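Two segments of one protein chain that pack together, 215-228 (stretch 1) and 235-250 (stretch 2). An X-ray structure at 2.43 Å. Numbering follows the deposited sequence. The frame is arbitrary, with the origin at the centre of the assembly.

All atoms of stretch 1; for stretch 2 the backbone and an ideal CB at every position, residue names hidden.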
ATOM      1  N   VAL A 215      -6.073  13.022 -32.616  1.00 56.90           N
ATOM      2  CA  VAL A 215      -6.407  14.293 -33.244  1.00 61.45           C
ATOM      3  C   VAL A 215      -7.865  14.663 -33.013  1.00 63.31           C
ATOM      4  O   VAL A 215      -8.399  15.539 -33.700  1.00 70.14           O
ATOM      5  CB  VAL A 215      -6.078  14.281 -34.747  1.00 64.24           C
ATOM      6  CG1 VAL A 215      -4.571  14.198 -34.963  1.00 64.48           C
ATOM      7  CG2 VAL A 215      -6.791  13.128 -35.440  1.00 63.22           C
ATOM      8  N   SER A 216      -8.527  14.009 -32.066  1.00 58.93           N
ATOM      9  CA  SER A 216      -9.907  14.311 -31.727  1.00 55.64           C
ATOM     10  C   SER A 216     -10.137  13.887 -30.283  1.00 54.72           C
ATOM     11  O   SER A 216      -9.259  13.304 -29.640  1.00 60.39           O
ATOM     12  CB  SER A 216     -10.877  13.608 -32.676  1.00 52.96           C
ATOM     13  OG  SER A 216     -10.728  12.205 -32.582  1.00 54.24           O
ATOM     14  N   GLN A 217     -11.333  14.168 -29.777  1.00 49.95           N
ATOM     15  CA  GLN A 217     -11.650  13.909 -28.379  1.00 47.53           C
ATOM     16  C   GLN A 217     -12.134  12.476 -28.202  1.00 46.49           C
ATOM     17  O   GLN A 217     -13.015  12.016 -28.937  1.00 46.83           O
ATOM     18  CB  GLN A 217     -12.699  14.900 -27.875  1.00 44.98           C
ATOM     19  CG  GLN A 217     -12.131  16.274 -27.543  1.00 45.67           C
ATOM     20  CD  GLN A 217     -10.964  16.208 -26.567  1.00 47.71           C
ATOM     21  OE1 GLN A 217     -11.098  15.707 -25.452  1.00 50.78           O
ATOM     22  NE2 GLN A 217      -9.814  16.719 -26.984  1.00 47.26           N
ATOM     23  N   SER A 218     -11.553  11.775 -27.221  1.00 43.53           N
ATOM     24  CA  SER A 218     -11.939  10.406 -26.889  1.00 42.41           C
ATOM     25  C   SER A 218     -11.940  10.250 -25.376  1.00 44.28           C
ATOM     26  O   SER A 218     -10.885  10.307 -24.739  1.00 45.43           O
ATOM     27  CB  SER A 218     -10.996   9.392 -27.528  1.00 45.57           C
ATOM     28  OG  SER A 218      -9.640   9.699 -27.252  1.00 47.47           O
ATOM     29  N   VAL A 219     -13.119  10.038 -24.804  1.00 48.38           N
ATOM     30  CA  VAL A 219     -13.292   9.809 -23.375  1.00 37.25           C
ATOM     31  C   VAL A 219     -14.060   8.506 -23.209  1.00 36.83           C
ATOM     32  O   VAL A 219     -15.061   8.285 -23.897  1.00 40.57           O
ATOM     33  CB  VAL A 219     -14.033  10.974 -22.694  1.00 41.39           C
ATOM     34  CG1 VAL A 219     -14.349  10.632 -21.238  1.00 36.69           C
ATOM     35  CG2 VAL A 219     -13.217  12.270 -22.808  1.00 37.95           C
ATOM     36  N   VAL A 220     -13.586   7.639 -22.312  1.00 37.43           N
ATOM     37  CA  VAL A 220     -14.167   6.305 -22.157  1.00 37.86           C
ATOM     38  C   VAL A 220     -15.302   6.342 -21.142  1.00 41.55           C
ATOM     39  O   VAL A 220     -16.437   5.958 -21.450  1.00 43.99           O
ATOM     40  CB  VAL A 220     -13.102   5.269 -21.752  1.00 38.82           C
ATOM     41  CG1 VAL A 220     -13.717   3.874 -21.665  1.00 34.95           C
ATOM     42  CG2 VAL A 220     -11.940   5.290 -22.735  1.00 42.81           C
ATOM     43  N   VAL A 221     -15.015   6.812 -19.931  1.00 43.70           N
ATOM     44  CA  VAL A 221     -15.977   6.816 -18.836  1.00 42.54           C
ATOM     45  C   VAL A 221     -16.395   8.252 -18.549  1.00 43.61           C
ATOM     46  O   VAL A 221     -15.543   9.127 -18.348  1.00 43.40           O
ATOM     47  CB  VAL A 221     -15.395   6.149 -17.578  1.00 41.56           C
ATOM     48  CG1 VAL A 221     -16.289   6.417 -16.369  1.00 37.61           C
ATOM     49  CG2 VAL A 221     -15.219   4.649 -17.794  1.00 42.90           C
ATOM     50  N   ASN A 222     -17.705   8.492 -18.533  1.00 44.75           N
ATOM     51  CA  ASN A 222     -18.264   9.764 -18.082  1.00 39.99           C
ATOM     52  C   ASN A 222     -18.356   9.712 -16.567  1.00 40.93           C
ATOM     53  O   ASN A 222     -19.271   9.100 -16.010  1.00 44.70           O
ATOM     54  CB  ASN A 222     -19.631  10.015 -18.707  1.00 38.13           C
ATOM     55  CG  ASN A 222     -20.131  11.430 -18.471  1.00 45.18           C
ATOM     56  OD1 ASN A 222     -19.827  12.050 -17.449  1.00 48.62           O
ATOM     57  ND2 ASN A 222     -20.903  11.949 -19.421  1.00 45.90           N
ATOM     58  N   GLY A 223     -17.402  10.357 -15.891  1.00 38.30           N
ATOM     59  CA  GLY A 223     -17.363  10.333 -14.440  1.00 37.28           C
ATOM     60  C   GLY A 223     -18.433  11.163 -13.762  1.00 36.61           C
ATOM     61  O   GLY A 223     -18.580  11.062 -12.538  1.00 35.83           O
ATOM     62  N   ASP A 224     -19.165  11.989 -14.518  1.00 37.94           N
ATOM     63  CA  ASP A 224     -20.307  12.696 -13.947  1.00 38.31           C
ATOM     64  C   ASP A 224     -21.425  11.739 -13.572  1.00 39.59           C
ATOM     65  O   ASP A 224     -22.216  12.038 -12.669  1.00 41.39           O
ATOM     66  CB  ASP A 224     -20.853  13.729 -14.936  1.00 41.84           C
ATOM     67  CG  ASP A 224     -19.976  14.954 -15.064  1.00 42.73           C
ATOM     68  OD1 ASP A 224     -19.634  15.573 -14.030  1.00 43.34           O
ATOM     69  OD2 ASP A 224     -19.638  15.305 -16.213  1.00 40.92           O
ATOM     70  N   ARG A 225     -21.522  10.596 -14.266  1.00 40.79           N
ATOM     71  CA  ARG A 225     -22.678   9.710 -14.170  1.00 42.15           C
ATOM     72  C   ARG A 225     -22.343   8.280 -13.781  1.00 43.78           C
ATOM     73  O   ARG A 225     -23.269   7.507 -13.511  1.00 42.11           O
ATOM     74  CB  ARG A 225     -23.446   9.679 -15.504  1.00 38.01           C
ATOM     75  CG  ARG A 225     -23.720  11.039 -16.095  1.00 38.80           C
ATOM     76  CD  ARG A 225     -24.404  11.970 -15.101  1.00 39.43           C
ATOM     77  NE  ARG A 225     -24.765  13.251 -15.702  1.00 41.68           N
ATOM     78  CZ  ARG A 225     -25.388  14.229 -15.054  1.00 43.92           C
ATOM     79  NH1 ARG A 225     -25.714  14.076 -13.777  1.00 41.11           N
ATOM     80  NH2 ARG A 225     -25.669  15.368 -15.677  1.00 42.42           N
ATOM     81  N   LEU A 226     -21.065   7.908 -13.734  1.00 46.25           N
ATOM     82  CA  LEU A 226     -20.640   6.549 -13.418  1.00 42.96           C
ATOM     83  C   LEU A 226     -19.827   6.583 -12.132  1.00 41.46           C
ATOM     84  O   LEU A 226     -18.707   7.106 -12.115  1.00 40.56           O
ATOM     85  CB  LEU A 226     -19.832   5.954 -14.572  1.00 41.99           C
ATOM     86  CG  LEU A 226     -20.636   5.749 -15.862  1.00 42.89           C
ATOM     87  CD1 LEU A 226     -19.838   5.001 -16.928  1.00 44.55           C
ATOM     88  CD2 LEU A 226     -21.931   5.024 -15.557  1.00 39.28           C
ATOM     89  N   TYR A 227     -20.396   6.037 -11.059  1.00 43.34           N
ATOM     90  CA  TYR A 227     -19.738   5.932  -9.765  1.00 39.88           C
ATOM     91  C   TYR A 227     -19.425   4.473  -9.465  1.00 40.58           C
ATOM     92  O   TYR A 227     -19.972   3.559 -10.087  1.00 44.38           O
ATOM     93  CB  TYR A 227     -20.612   6.502  -8.640  1.00 41.29           C
ATOM     94  CG  TYR A 227     -21.036   7.947  -8.809  1.00 41.17           C
ATOM     95  CD1 TYR A 227     -20.343   8.806  -9.654  1.00 38.31           C
ATOM     96  CD2 TYR A 227     -22.126   8.457  -8.101  1.00 40.32           C
ATOM     97  CE1 TYR A 227     -20.730  10.124  -9.805  1.00 42.40           C
ATOM     98  CE2 TYR A 227     -22.520   9.781  -8.243  1.00 39.08           C
ATOM     99  CZ  TYR A 227     -21.819  10.607  -9.098  1.00 41.63           C
ATOM    100  OH  TYR A 227     -22.193  11.920  -9.252  1.00 42.09           O
ATOM    101  N   ASN A 228     -18.548   4.267  -8.484  1.00 37.95           N
ATOM    102  CA  ASN A 228     -18.128   2.937  -8.054  1.00 34.14           C
ATOM    103  C   ASN A 228     -17.651   2.111  -9.250  1.00 39.07           C
ATOM    104  O   ASN A 228     -18.222   1.077  -9.601  1.00 40.75           O
ATOM    105  CB  ASN A 228     -19.250   2.224  -7.294  1.00 34.72           C
ATOM    106  CG  ASN A 228     -19.608   2.912  -5.980  1.00 41.61           C
ATOM    107  OD1 ASN A 228     -19.353   4.101  -5.794  1.00 41.37           O
ATOM    108  ND2 ASN A 228     -20.214   2.163  -5.069  1.00 35.66           N
ATOM    109  N   UNK A 235      -6.186  -1.819 -22.090  1.00 38.00           N
ATOM    110  CA  UNK A 235      -5.190  -1.036 -22.805  1.00 39.07           C
ATOM    111  C   UNK A 235      -5.846   0.246 -23.300  1.00 41.52           C
ATOM    112  O   UNK A 235      -6.961   0.211 -23.834  1.00 45.45           O
ATOM    113  CB  UNK A 235      -4.589  -1.831 -23.966  1.00 39.07           C
ATOM    114  N   UNK A 236      -5.159   1.371 -23.113  1.00 39.77           N
ATOM    115  CA  UNK A 236      -5.657   2.678 -23.529  1.00 35.66           C
ATOM    116  C   UNK A 236      -4.562   3.373 -24.317  1.00 40.18           C
ATOM    117  O   UNK A 236      -3.466   3.600 -23.794  1.00 38.60           O
ATOM    118  CB  UNK A 236      -6.091   3.521 -22.328  1.00 35.66           C
ATOM    119  N   UNK A 237      -4.860   3.709 -25.567  1.00 37.07           N
ATOM    120  CA  UNK A 237      -3.881   4.264 -26.489  1.00 37.92           C
ATOM    121  C   UNK A 237      -4.456   5.530 -27.104  1.00 46.84           C
ATOM    122  O   UNK A 237      -5.525   5.491 -27.725  1.00 48.23           O
ATOM    123  CB  UNK A 237      -3.501   3.251 -27.571  1.00 37.92           C
ATOM    124  N   UNK A 238      -3.750   6.648 -26.914  1.00 38.67           N
ATOM    125  CA  UNK A 238      -4.124   7.949 -27.478  1.00 39.34           C
ATOM    126  C   UNK A 238      -5.557   8.326 -27.106  1.00 38.97           C
ATOM    127  O   UNK A 238      -6.324   8.845 -27.923  1.00 39.65           O
ATOM    128  CB  UNK A 238      -3.968   7.932 -29.000  1.00 39.34           C
ATOM    129  N   UNK A 239      -5.911   8.076 -25.845  1.00 37.96           N
ATOM    130  CA  UNK A 239      -7.216   8.420 -25.293  1.00 42.99           C
ATOM    131  C   UNK A 239      -7.097   9.754 -24.569  1.00 42.17           C
ATOM    132  O   UNK A 239      -6.209   9.939 -23.730  1.00 43.26           O
ATOM    133  CB  UNK A 239      -7.727   7.328 -24.352  1.00 42.99           C
ATOM    134  N   UNK A 240      -7.990  10.690 -24.894  1.00 45.77           N
ATOM    135  CA  UNK A 240      -7.887  12.036 -24.332  1.00 43.82           C
ATOM    136  C   UNK A 240      -8.084  12.021 -22.821  1.00 41.72           C
ATOM    137  O   UNK A 240      -7.443  12.790 -22.094  1.00 45.13           O
ATOM    138  CB  UNK A 240      -8.913  12.965 -24.984  1.00 43.82           C
ATOM    139  N   UNK A 241      -8.973  11.157 -22.334  1.00 38.83           N
ATOM    140  CA  UNK A 241      -9.211  11.018 -20.905  1.00 39.86           C
ATOM    141  C   UNK A 241      -9.899   9.687 -20.659  1.00 39.26           C
ATOM    142  O   UNK A 241     -10.880   9.367 -21.333  1.00 43.17           O
ATOM    143  CB  UNK A 241     -10.049  12.178 -20.364  1.00 39.86           C
ATOM    144  N   UNK A 242      -9.387   8.914 -19.701  1.00 35.53           N
ATOM    145  CA  UNK A 242     -10.095   7.707 -19.291  1.00 34.30           C
ATOM    146  C   UNK A 242     -11.403   8.068 -18.600  1.00 42.55           C
ATOM    147  O   UNK A 242     -12.455   7.483 -18.889  1.00 46.47           O
ATOM    148  CB  UNK A 242      -9.221   6.857 -18.366  1.00 34.30           C
ATOM    149  N   UNK A 243     -11.354   9.037 -17.686  1.00 38.59           N
ATOM    150  CA  UNK A 243     -12.526   9.527 -16.967  1.00 37.38           C
ATOM    151  C   UNK A 243     -12.561  11.044 -17.078  1.00 40.47           C
ATOM    152  O   UNK A 243     -11.540  11.709 -16.878  1.00 43.95           O
ATOM    153  CB  UNK A 243     -12.506   9.085 -15.502  1.00 37.38           C
ATOM    154  N   UNK A 244     -13.733  11.588 -17.391  1.00 39.73           N
ATOM    155  CA  UNK A 244     -13.935  13.024 -17.440  1.00 36.05           C
ATOM    156  C   UNK A 244     -15.251  13.341 -16.748  1.00 42.36           C
ATOM    157  O   UNK A 244     -16.200  12.553 -16.815  1.00 43.22           O
ATOM    158  CB  UNK A 244     -13.926  13.540 -18.880  1.00 36.05           C
ATOM    159  N   UNK A 245     -15.292  14.477 -16.056  1.00 41.04           N
ATOM    160  CA  UNK A 245     -16.511  14.933 -15.399  1.00 40.03           C
ATOM    161  C   UNK A 245     -16.476  16.453 -15.338  1.00 42.34           C
ATOM    162  O   UNK A 245     -15.588  17.021 -14.696  1.00 45.71           O
ATOM    163  CB  UNK A 245     -16.653  14.327 -14.001  1.00 40.03           C
ATOM    164  N   UNK A 246     -17.428  17.109 -16.016  1.00 42.64           N
ATOM    165  CA  UNK A 246     -17.480  18.567 -16.064  1.00 47.12           C
ATOM    166  C   UNK A 246     -18.847  19.138 -15.698  1.00 52.92           C
ATOM    167  O   UNK A 246     -19.080  20.330 -15.924  1.00 41.70           O
ATOM    168  CB  UNK A 246     -17.089  19.047 -17.463  1.00 47.12           C
ATOM    169  N   UNK A 247     -19.760  18.336 -15.148  1.00 52.40           N
ATOM    170  CA  UNK A 247     -21.118  18.813 -14.919  1.00 53.34           C
ATOM    171  C   UNK A 247     -21.332  19.124 -13.446  1.00 51.79           C
ATOM    172  O   UNK A 247     -21.322  18.198 -12.618  1.00 47.61           O
ATOM    173  CB  UNK A 247     -22.140  17.780 -15.398  1.00 53.34           C
ATOM    174  N   UNK A 248     -21.535  20.387 -13.070  1.00 50.86           N
ATOM    175  CA  UNK A 248     -21.838  20.697 -11.667  1.00 51.65           C
ATOM    176  C   UNK A 248     -23.153  20.066 -11.236  1.00 53.59           C
ATOM    177  O   UNK A 248     -24.141  20.075 -11.973  1.00 56.27           O
ATOM    178  CB  UNK A 248     -21.893  22.211 -11.452  1.00 51.65           C
ATOM    179  N   UNK A 249     -23.155  19.509 -10.029  1.00 52.43           N
ATOM    180  CA  UNK A 249     -24.347  18.874  -9.489  1.00 52.64           C
ATOM    181  C   UNK A 249     -24.189  18.728  -7.984  1.00 54.97           C
ATOM    182  O   UNK A 249     -23.077  18.773  -7.451  1.00 51.88           O
ATOM    183  CB  UNK A 249     -24.595  17.515 -10.147  1.00 52.64           C
ATOM    184  N   UNK A 250     -25.324  18.556  -7.310  1.00 62.22           N
ATOM    185  CA  UNK A 250     -25.393  18.378  -5.851  1.00 64.60           C
ATOM    186  C   UNK A 250     -24.745  19.593  -5.191  1.00 61.73           C
ATOM    187  O   UNK A 250     -25.115  20.728  -5.531  1.00 61.67           O
ATOM    188  CB  UNK A 250     -24.704  17.085  -5.412  1.00 64.60           C
TER

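At positions 235 and 237 the ideal CB has no atom of stretch 1 within 5.5 Å, so the visible atoms set no preference; the residues are Arg 235 and Leu 237, and neither touches stretch 1. Position 236 also has an empty CB shell, but its CA-to-CB bond points toward stretch 1, so a long apolar or aromatic side chain could reach the valines. It is Tyr 236, whose CE2 lies 3.9 Å from Val 220 CG2, with that methyl at the ring edge.

Position 238 has phi/psi of 54/42, a left-handed conformation that favours glycine, asparagine or aspartate without excluding others. The residue is Arg 238, and its end leads away.

At 239 the CB points sideways, 4.2 Å from Ser 218 OG and 5.0 Å from Val 220 CG2, which suits a medium-sized aliphatic residue. Ile 239 places CG2 4.0 Å from Val 220 CG2.

At 240 the CB points toward stretch 1, 3.3 Å from Ser 218 O and 3.5 Å from Gln 217 OE1. Space is short, so serine, alanine or glycine would suit, with a hydroxyl able to use the polar surroundings. Ser 240 OG accepts from Ser 218 N at 3.0 Å, while Ser 240 N donates to Ser 218 OG at 3.0 Å, a reciprocal pair.

From 241 to 244 the backbones run parallel. The CB at 241 is 4.0 Å from Val 219 CG2, on the face that Val 219 occupies; small or apolar residues fit. Ala 241 makes that methyl contact, and its N donates to Ser 218 O (3.2 Å). At 242 the CB points away, leaving the choice open; Leu 242 O accepts from Val 221 N at 2.8 Å.

The CB at 243 shares a face with Val 221, favouring a beta-branched or other apolar residue. Val 243 CG2 packs 4.1 Å from Val 221 CB, and its CG1 lies 3.6 Å from Gly 223 CA, where a CB on the glycine would clash.

At 244 the CB is 3.8 Å from Val 219 CG1, and Gln 217 OE1 offers an acceptor further along: a long donor fits, as would an aliphatic chain. Arg 244 NH1 donates to Gln 217 OE1 (3.0 Å), with Val 219 CG2 over one guanidinium face.

At 245 the CB is already tight, 3.2 Å from Asp 224 OD1, favouring a small residue: Ala 245. At 246 the CB points away, so many side chains would suit; Thr 246 N donates to Asp 224 OD2 (2.9 Å). The 247 CB faces Asp 224 CG at 3.6 Å, and many residues could follow; Gln 247 turns its end away, but its N donates to Asp 224 OD1 (3.0 Å).

At 248 the CB points away, so stretch 1 sets no preference; the residue is Pro 248. At 249 the CB points toward stretch 1, 5.1 Å from Arg 225 NH1; Asp 224 and Tyr 227 OH lie farther off, within reach of a long donor such as arginine, lysine or glutamine. Arg 249 NH1 forms a salt bridge with Asp 224 OD1 (2.6 Å), and NE and NH2 both donate to Tyr 227 OH (2.8 Å each). At 250 the CB has nothing of stretch 1 within 5.5 Å, so the choice is open; Arg 250 makes no contact with stretch 1.

Stretch 2 (235-250) RYLRISALVRATQPRR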
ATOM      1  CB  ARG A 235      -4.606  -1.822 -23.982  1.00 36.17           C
ATOM      2  CG  ARG A 235      -3.155  -1.465 -24.320  1.00 37.75           C
ATOM      3  CD  ARG A 235      -3.042  -0.150 -25.080  1.00 37.01           C
ATOM      4  NE  ARG A 235      -1.693   0.076 -25.594  1.00 37.67           N
ATOM      5  CZ  ARG A 235      -0.648   0.444 -24.855  1.00 42.20           C
ATOM      6  NH1 ARG A 235      -0.783   0.656 -23.552  1.00 40.85           N
ATOM      7  NH2 ARG A 235       0.537   0.613 -25.422  1.00 38.25           N
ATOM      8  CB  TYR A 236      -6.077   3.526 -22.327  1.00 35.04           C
ATOM      9  CG  TYR A 236      -7.200   2.922 -21.528  1.00 34.52           C
ATOM     10  CD1 TYR A 236      -6.956   1.935 -20.583  1.00 34.08           C
ATOM     11  CD2 TYR A 236      -8.506   3.339 -21.715  1.00 39.62           C
ATOM     12  CE1 TYR A 236      -7.982   1.384 -19.849  1.00 38.12           C
ATOM     13  CE2 TYR A 236      -9.542   2.792 -20.988  1.00 39.69           C
ATOM     14  CZ  TYR A 236      -9.276   1.816 -20.059  1.00 38.43           C
ATOM     15  OH  TYR A 236     -10.310   1.269 -19.343  1.00 40.49           O
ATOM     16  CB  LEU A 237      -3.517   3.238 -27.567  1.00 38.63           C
ATOM     17  CG  LEU A 237      -2.518   3.639 -28.655  1.00 41.30           C
ATOM     18  CD1 LEU A 237      -1.224   4.177 -28.050  1.00 39.69           C
ATOM     19  CD2 LEU A 237      -2.243   2.452 -29.561  1.00 40.40           C
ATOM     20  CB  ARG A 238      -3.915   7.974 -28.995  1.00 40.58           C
ATOM     21  CG  ARG A 238      -2.471   7.701 -29.404  1.00 42.33           C
ATOM     22  CD  ARG A 238      -2.259   7.853 -30.896  1.00 43.76           C
ATOM     23  NE  ARG A 238      -0.914   7.442 -31.297  1.00 45.15           N
ATOM     24  CZ  ARG A 238      -0.582   6.198 -31.637  1.00 50.85           C
ATOM     25  NH1 ARG A 238      -1.498   5.238 -31.624  1.00 49.99           N
ATOM     26  NH2 ARG A 238       0.665   5.910 -31.997  1.00 51.96           N
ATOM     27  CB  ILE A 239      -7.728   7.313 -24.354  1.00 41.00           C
ATOM     28  CG1 ILE A 239      -7.964   6.029 -25.156  1.00 38.48           C
ATOM     29  CG2 ILE A 239      -8.973   7.770 -23.584  1.00 38.63           C
ATOM     30  CD1 ILE A 239      -9.293   5.994 -25.889  1.00 37.27           C
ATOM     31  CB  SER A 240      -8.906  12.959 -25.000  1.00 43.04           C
ATOM     32  OG  SER A 240      -8.895  12.793 -26.409  1.00 44.37           O
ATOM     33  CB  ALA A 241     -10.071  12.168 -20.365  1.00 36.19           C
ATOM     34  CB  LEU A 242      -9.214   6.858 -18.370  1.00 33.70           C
ATOM     35  CG  LEU A 242      -8.286   5.830 -19.019  1.00 41.16           C
ATOM     36  CD1 LEU A 242      -7.182   6.498 -19.842  1.00 34.18           C
ATOM     37  CD2 LEU A 242      -7.688   4.907 -17.959  1.00 35.43           C
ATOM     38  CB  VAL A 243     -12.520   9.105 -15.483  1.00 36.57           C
ATOM     39  CG1 VAL A 243     -13.838   9.496 -14.817  1.00 34.01           C
ATOM     40  CG2 VAL A 243     -12.273   7.615 -15.352  1.00 33.33           C
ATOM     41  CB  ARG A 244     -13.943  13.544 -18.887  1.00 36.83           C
ATOM     42  CG  ARG A 244     -14.260  15.023 -19.017  1.00 37.70           C
ATOM     43  CD  ARG A 244     -13.995  15.543 -20.421  1.00 39.00           C
ATOM     44  NE  ARG A 244     -12.574  15.506 -20.748  1.00 39.02           N
ATOM     45  CZ  ARG A 244     -12.076  15.628 -21.977  1.00 40.24           C
ATOM     46  NH1 ARG A 244     -12.882  15.817 -23.015  1.00 39.84           N
ATOM     47  NH2 ARG A 244     -10.766  15.569 -22.168  1.00 40.22           N
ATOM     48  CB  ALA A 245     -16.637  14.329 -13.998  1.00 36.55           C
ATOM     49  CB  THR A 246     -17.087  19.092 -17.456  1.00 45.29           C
ATOM     50  OG1 THR A 246     -18.177  18.903 -18.367  1.00 46.32           O
ATOM     51  CG2 THR A 246     -15.846  18.390 -17.989  1.00 39.75           C
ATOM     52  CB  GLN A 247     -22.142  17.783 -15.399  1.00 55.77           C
ATOM     53  CG  GLN A 247     -22.279  17.697 -16.912  1.00 59.61           C
ATOM     54  CD  GLN A 247     -22.684  19.018 -17.543  1.00 64.47           C
ATOM     55  OE1 GLN A 247     -23.464  19.784 -16.969  1.00 63.85           O
ATOM     56  NE2 GLN A 247     -22.163  19.287 -18.738  1.00 64.57           N
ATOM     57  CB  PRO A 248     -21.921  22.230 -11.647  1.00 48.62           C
ATOM     58  CG  PRO A 248     -21.266  22.681 -12.921  1.00 47.04           C
ATOM     59  CD  PRO A 248     -21.515  21.594 -13.912  1.00 48.13           C
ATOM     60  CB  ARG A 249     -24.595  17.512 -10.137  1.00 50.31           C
ATOM     61  CG  ARG A 249     -23.548  16.480  -9.798  1.00 46.77           C
ATOM     62  CD  ARG A 249     -23.464  15.418 -10.869  1.00 40.14           C
ATOM     63  NE  ARG A 249     -22.446  14.425 -10.552  1.00 39.98           N
ATOM     64  CZ  ARG A 249     -21.175  14.513 -10.919  1.00 39.75           C
ATOM     65  NH1 ARG A 249     -20.757  15.551 -11.635  1.00 38.69           N
ATOM     66  NH2 ARG A 249     -20.322  13.555 -10.577  1.00 40.26           N
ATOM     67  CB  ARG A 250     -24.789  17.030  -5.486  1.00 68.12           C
ATOM     68  CG  ARG A 250     -25.680  15.865  -5.840  1.00 73.68           C
ATOM     69  CD  ARG A 250     -26.156  15.151  -4.593  1.00 78.87           C
ATOM     70  NE  ARG A 250     -25.200  14.138  -4.157  1.00 79.96           N
ATOM     71  CZ  ARG A 250     -24.648  14.102  -2.949  1.00 80.18           C
ATOM     72  NH1 ARG A 250     -24.959  15.025  -2.050  1.00 79.03           N
ATOM     73  NH2 ARG A 250     -23.788  13.140  -2.640  1.00 80.59           N
TER
HETATM   74  O   HOH W   1      -8.445  10.530 -29.244  1.00 44.68           O
HETATM   75  O   HOH W   2      -6.814  14.013 -28.121  1.00 45.10           O
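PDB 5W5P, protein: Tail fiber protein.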